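Side-chain contacts in RND efflux system, outer membrane lipoprotein, NodT family (Burkholderia mallei, PDB 6U94), which probably acts as the outer membrane channel component of an RND-type efflux system, a lipoprotein of the outer membrane factor family: residues A158-S161 / V162-L166; V167-V170 / A171-Y174. One frame throughout, in Å; residues are numbered along the deposited sequence.

Contact 1. Residues A158-S161 / V162-L166; sequences ARRS and VHISL
Arg159 and His163 make the main side-chain contact here, one helical turn apart on helix 156-203. It is a CH-pi contact. Arg159 CG lies over the face of the imidazole, 4.1 Å from the centroid of the His163 ring. The arginine chain is extended, with CG anti to the backbone N (chi1 178°), and it runs past the ring. The guanidinium does not stack flat on the imidazole: the two planes stand 70° apart. His163 NE2 comes over one face of the guanidinium, 3.5 Å from Arg159 NE. Arg159 NH2 lies at the ring edge, in the ring plane. Leu72 touches both side chains. This part of the helical bundle packs against helices 72-86 and 132-142.

An aliphatic contact sets Arg160 against Ile164. Arg160 CG meets Ile164 CD1 at 4.0 Å. Outside the segments, Arg160 NH2 bonds to the carbonyl of Gly456, and its NE makes a weak bond to that of Arg281.

The backbone bonds are those of a regular alpha-helix, i to i+4. His163 N donates to Arg159 O at 3.0 Å, and Ile164 N donates to Arg160 O at 2.9 Å.

Water joins the two serines. It lies 2.6 Å from Ser161 OG and donates to Ser165 OG at 2.9 Å. Ser165 OG turns back beside its own backbone N (chi1 -56°). Ser165 OG is hydrogen-bonded to Glu134 of helix 132-142.

The chemistry thus differs around the helix. Both arginines lend methylene groups to packing. Arg160 takes its charge to the Gly456 carbonyl, whereas the Arg159 guanidinium stays beside the imidazole. The buried serine hydroxyls are satisfied by water and, at Ser165, by a neighbouring acid.

Contact 2. Residues V167-V170 / A171-Y174; sequences VAEV and ANTY
Thr173 OG1 stands beside its own backbone N (chi1 -58°), and this turns the hydroxyl back toward Glu169 O. Glu169 starts with CG anti to the backbone N (chi1 -156°) and then bends at chi2 (63°). The bend carries the carboxylate along the helix toward Thr173 and Asn172.

Thr173 OG1 donates to Glu169 O at 2.6 Å. Thr173 N donates to the same oxygen at 3.1 Å. Glu169 O is therefore gripped by two donors from one residue. The amide comes from above the carbonyl plane, and the hydroxyl is tilted from that plane by a smaller amount. The hydroxyl bond fixes the rotation of the threonine side chain. This is the familiar way for a threonine inside an alpha-helix to bond back to the carbonyl four residues earlier, and it lets a polar group sit within the helical bundle of this outer membrane efflux protein. Around it the ordinary i to i+4 ladder continues, as in Asn172 N to Ala168 O at 2.9 Å.

The polar ends of Glu169 and Asn172 do not bond to each other; Glu169 OE2 is 4.3 Å from Asn172 ND2. Tyr86 OH bonds to both of these atoms and so links them. The carboxylate also forms salt bridges to Arg83 and Arg87, which would favour its charged form in this buried setting. Asn172 OD1 bonds to Thr446 of helix 421-454.

Ala171 CB sits against a backbone carbonyl, 3.6 Å from Ala168 O. Val170 and Tyr174 reach helix 56-67, touching Val62 and Leu61 respectively.

How the contacts relate
Contact 1 comes first along the chain, near the start of helix 156-203. Contact 2 follows directly at 167-174. Each is a local i to i+4 contact with no residues between its segments, so neither closes a loop. They lie in series, and neither nests in nor crosses the other. The centres of contact 1 and contact 2 are about 13 Å apart, and the two adjoin only through the sequence. Contact 2 lies nearer the centre of the chain. Helix 72-86 borders both contacts, while the other neighbours differ: helices 132-142 and 283-294 at contact 1, and helices 56-67, 211-247 and 421-454 at contact 2.

Contact 1. Residues A158-S161 / V162-L166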
loop_
_atom_site.group_PDB
_atom_site.type_symbol
_atom_site.label_atom_id
_atom_site.label_comp_id
_atom_site.label_asym_id
_atom_site.label_seq_id
_atom_site.Cartn_x
_atom_site.Cartn_y
_atom_site.Cartn_z
ATOM N N ALA A 158 2.236 3.789 21.525
ATOM C CA ALA A 158 3.146 4.514 20.644
ATOM C C ALA A 158 4.238 3.599 20.104
ATOM O O ALA A 158 4.621 3.706 18.934
ATOM C CB ALA A 158 3.761 5.706 21.377
ATOM N N ARG A 159 4.756 2.697 20.941
ATOM C CA ARG A 159 5.771 1.757 20.474
ATOM C C ARG A 159 5.214 0.834 19.397
ATOM O O ARG A 159 5.878 0.570 18.387
ATOM C CB ARG A 159 6.309 0.945 21.649
ATOM C CG ARG A 159 7.344 -0.101 21.271
ATOM C CD ARG A 159 7.939 -0.763 22.512
ATOM N NE ARG A 159 8.994 -1.716 22.174
ATOM C CZ ARG A 159 10.288 -1.414 22.123
ATOM N NH1 ARG A 159 10.694 -0.180 22.389
ATOM N NH2 ARG A 159 11.179 -2.345 21.806
ATOM N N ARG A 160 3.995 0.329 19.597
ATOM C CA ARG A 160 3.385 -0.537 18.597
ATOM C C ARG A 160 3.114 0.212 17.298
ATOM O O ARG A 160 3.237 -0.366 16.213
ATOM C CB ARG A 160 2.093 -1.139 19.150
ATOM C CG ARG A 160 1.398 -2.101 18.203
ATOM C CD ARG A 160 0.175 -2.723 18.853
ATOM N NE ARG A 160 -0.395 -3.788 18.038
ATOM C CZ ARG A 160 0.095 -5.023 17.976
ATOM N NH1 ARG A 160 1.171 -5.344 18.681
ATOM N NH2 ARG A 160 -0.487 -5.935 17.208
ATOM N N SER A 161 2.761 1.498 17.390
ATOM C CA SER A 161 2.465 2.272 16.188
ATOM C C SER A 161 3.713 2.479 15.341
ATOM O O SER A 161 3.647 2.436 14.106
ATOM C CB SER A 161 1.841 3.616 16.567
ATOM O OG SER A 161 1.510 4.364 15.405
ATOM N N VAL A 162 4.862 2.698 15.984
ATOM C CA VAL A 162 6.102 2.891 15.238
ATOM C C VAL A 162 6.588 1.569 14.654
ATOM O O VAL A 162 7.097 1.525 13.527
ATOM C CB VAL A 162 7.172 3.548 16.130
ATOM C CG1 VAL A 162 8.471 3.749 15.352
ATOM C CG2 VAL A 162 6.659 4.877 16.677
ATOM N N HIS A 163 6.449 0.475 15.410
ATOM C CA HIS A 163 6.796 -0.843 14.883
ATOM C C HIS A 163 5.943 -1.198 13.669
ATOM O O HIS A 163 6.453 -1.716 12.668
ATOM C CB HIS A 163 6.628 -1.905 15.971
ATOM C CG HIS A 163 7.715 -1.901 17.000
ATOM N ND1 HIS A 163 8.766 -1.009 16.973
ATOM C CD2 HIS A 163 7.917 -2.689 18.082
ATOM C CE1 HIS A 163 9.567 -1.245 17.996
ATOM N NE2 HIS A 163 9.075 -2.260 18.684
ATOM N N ILE A 164 4.638 -0.930 13.744
ATOM C CA ILE A 164 3.746 -1.232 12.630
ATOM C C ILE A 164 4.150 -0.432 11.396
ATOM O O ILE A 164 4.229 -0.968 10.285
ATOM C CB ILE A 164 2.286 -0.966 13.034
ATOM C CG1 ILE A 164 1.774 -2.076 13.955
ATOM C CG2 ILE A 164 1.405 -0.835 11.817
ATOM C CD1 ILE A 164 0.318 -1.917 14.342
ATOM N N SER A 165 4.426 0.863 11.580
ATOM C CA SER A 165 4.869 1.692 10.463
ATOM C C SER A 165 6.182 1.182 9.886
ATOM O O SER A 165 6.337 1.081 8.662
ATOM C CB SER A 165 5.022 3.149 10.907
ATOM O OG SER A 165 3.822 3.657 11.460
ATOM N N LEU A 166 7.136 0.844 10.756
ATOM C CA LEU A 166 8.448 0.411 10.292
ATOM C C LEU A 166 8.354 -0.906 9.530
ATOM O O LEU A 166 8.938 -1.050 8.450
ATOM C CB LEU A 166 9.404 0.284 11.477
ATOM C CG LEU A 166 10.864 -0.045 11.167
ATOM C CD1 LEU A 166 11.466 1.000 10.246
ATOM C CD2 LEU A 166 11.665 -0.138 12.466
HETATM O O HOH W 1 3.320 5.227 13.826
#

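Contact 2. Residues V167-V170 / A171-Y174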
loop_
_atom_site.group_PDB
_atom_site.type_symbol
_atom_site.label_atom_id
_atom_site.label_comp_id
_atom_site.label_asym_id
_atom_site.label_seq_id
_atom_site.Cartn_x
_atom_site.Cartn_y
_atom_site.Cartn_z
ATOM N N VAL A 167 7.626 -1.879 10.082
ATOM C CA VAL A 167 7.451 -3.165 9.408
ATOM C C VAL A 167 6.819 -2.959 8.038
ATOM O O VAL A 167 7.271 -3.520 7.033
ATOM C CB VAL A 167 6.609 -4.117 10.276
ATOM C CG1 VAL A 167 6.103 -5.293 9.453
ATOM C CG2 VAL A 167 7.419 -4.608 11.468
ATOM N N ALA A 168 5.770 -2.140 7.980
ATOM C CA ALA A 168 5.056 -1.935 6.726
ATOM C C ALA A 168 5.897 -1.158 5.724
ATOM O O ALA A 168 5.886 -1.466 4.526
ATOM C CB ALA A 168 3.741 -1.214 6.993
ATOM N N GLU A 169 6.631 -0.145 6.190
ATOM C CA GLU A 169 7.410 0.676 5.271
ATOM C C GLU A 169 8.579 -0.101 4.679
ATOM O O GLU A 169 8.955 0.134 3.525
ATOM C CB GLU A 169 7.910 1.934 5.979
ATOM C CG GLU A 169 8.218 3.083 5.031
ATOM C CD GLU A 169 6.984 3.573 4.291
ATOM O OE1 GLU A 169 5.992 3.944 4.954
ATOM O OE2 GLU A 169 7.000 3.583 3.043
ATOM N N VAL A 170 9.162 -1.027 5.443
ATOM C CA VAL A 170 10.199 -1.893 4.889
ATOM C C VAL A 170 9.616 -2.787 3.802
ATOM O O VAL A 170 10.238 -3.003 2.754
ATOM C CB VAL A 170 10.861 -2.722 6.007
ATOM C CG1 VAL A 170 11.785 -3.775 5.415
ATOM C CG2 VAL A 170 11.626 -1.814 6.962
ATOM N N ALA A 171 8.410 -3.313 4.030
ATOM C CA ALA A 171 7.794 -4.211 3.058
ATOM C C ALA A 171 7.421 -3.465 1.782
ATOM O O ALA A 171 7.693 -3.939 0.673
ATOM C CB ALA A 171 6.564 -4.885 3.667
ATOM N N ASN A 172 6.796 -2.294 1.920
ATOM C CA ASN A 172 6.393 -1.543 0.736
ATOM C C ASN A 172 7.596 -1.051 -0.056
ATOM O O ASN A 172 7.505 -0.886 -1.277
ATOM C CB ASN A 172 5.507 -0.363 1.130
ATOM C CG ASN A 172 4.900 0.336 -0.074
ATOM O OD1 ASN A 172 3.947 -0.161 -0.675
ATOM N ND2 ASN A 172 5.444 1.494 -0.429
ATOM N N THR A 173 8.726 -0.814 0.614
ATOM C CA THR A 173 9.917 -0.345 -0.088
ATOM C C THR A 173 10.601 -1.474 -0.851
ATOM O O THR A 173 11.062 -1.272 -1.980
ATOM C CB THR A 173 10.888 0.301 0.901
ATOM O OG1 THR A 173 10.228 1.379 1.569
ATOM C CG2 THR A 173 12.107 0.847 0.181
ATOM N N TYR A 174 10.684 -2.663 -0.249
ATOM C CA TYR A 174 11.292 -3.796 -0.942
ATOM C C TYR A 174 10.399 -4.288 -2.074
ATOM O O TYR A 174 10.894 -4.689 -3.134
ATOM C CB TYR A 174 11.582 -4.922 0.048
ATOM C CG TYR A 174 12.178 -6.166 -0.579
ATOM C CD1 TYR A 174 13.471 -6.163 -1.082
ATOM C CD2 TYR A 174 11.449 -7.348 -0.650
ATOM C CE1 TYR A 174 14.022 -7.300 -1.648
ATOM C CE2 TYR A 174 11.991 -8.489 -1.216
ATOM C CZ TYR A 174 13.277 -8.460 -1.713
ATOM O OH TYR A 174 13.816 -9.595 -2.275
#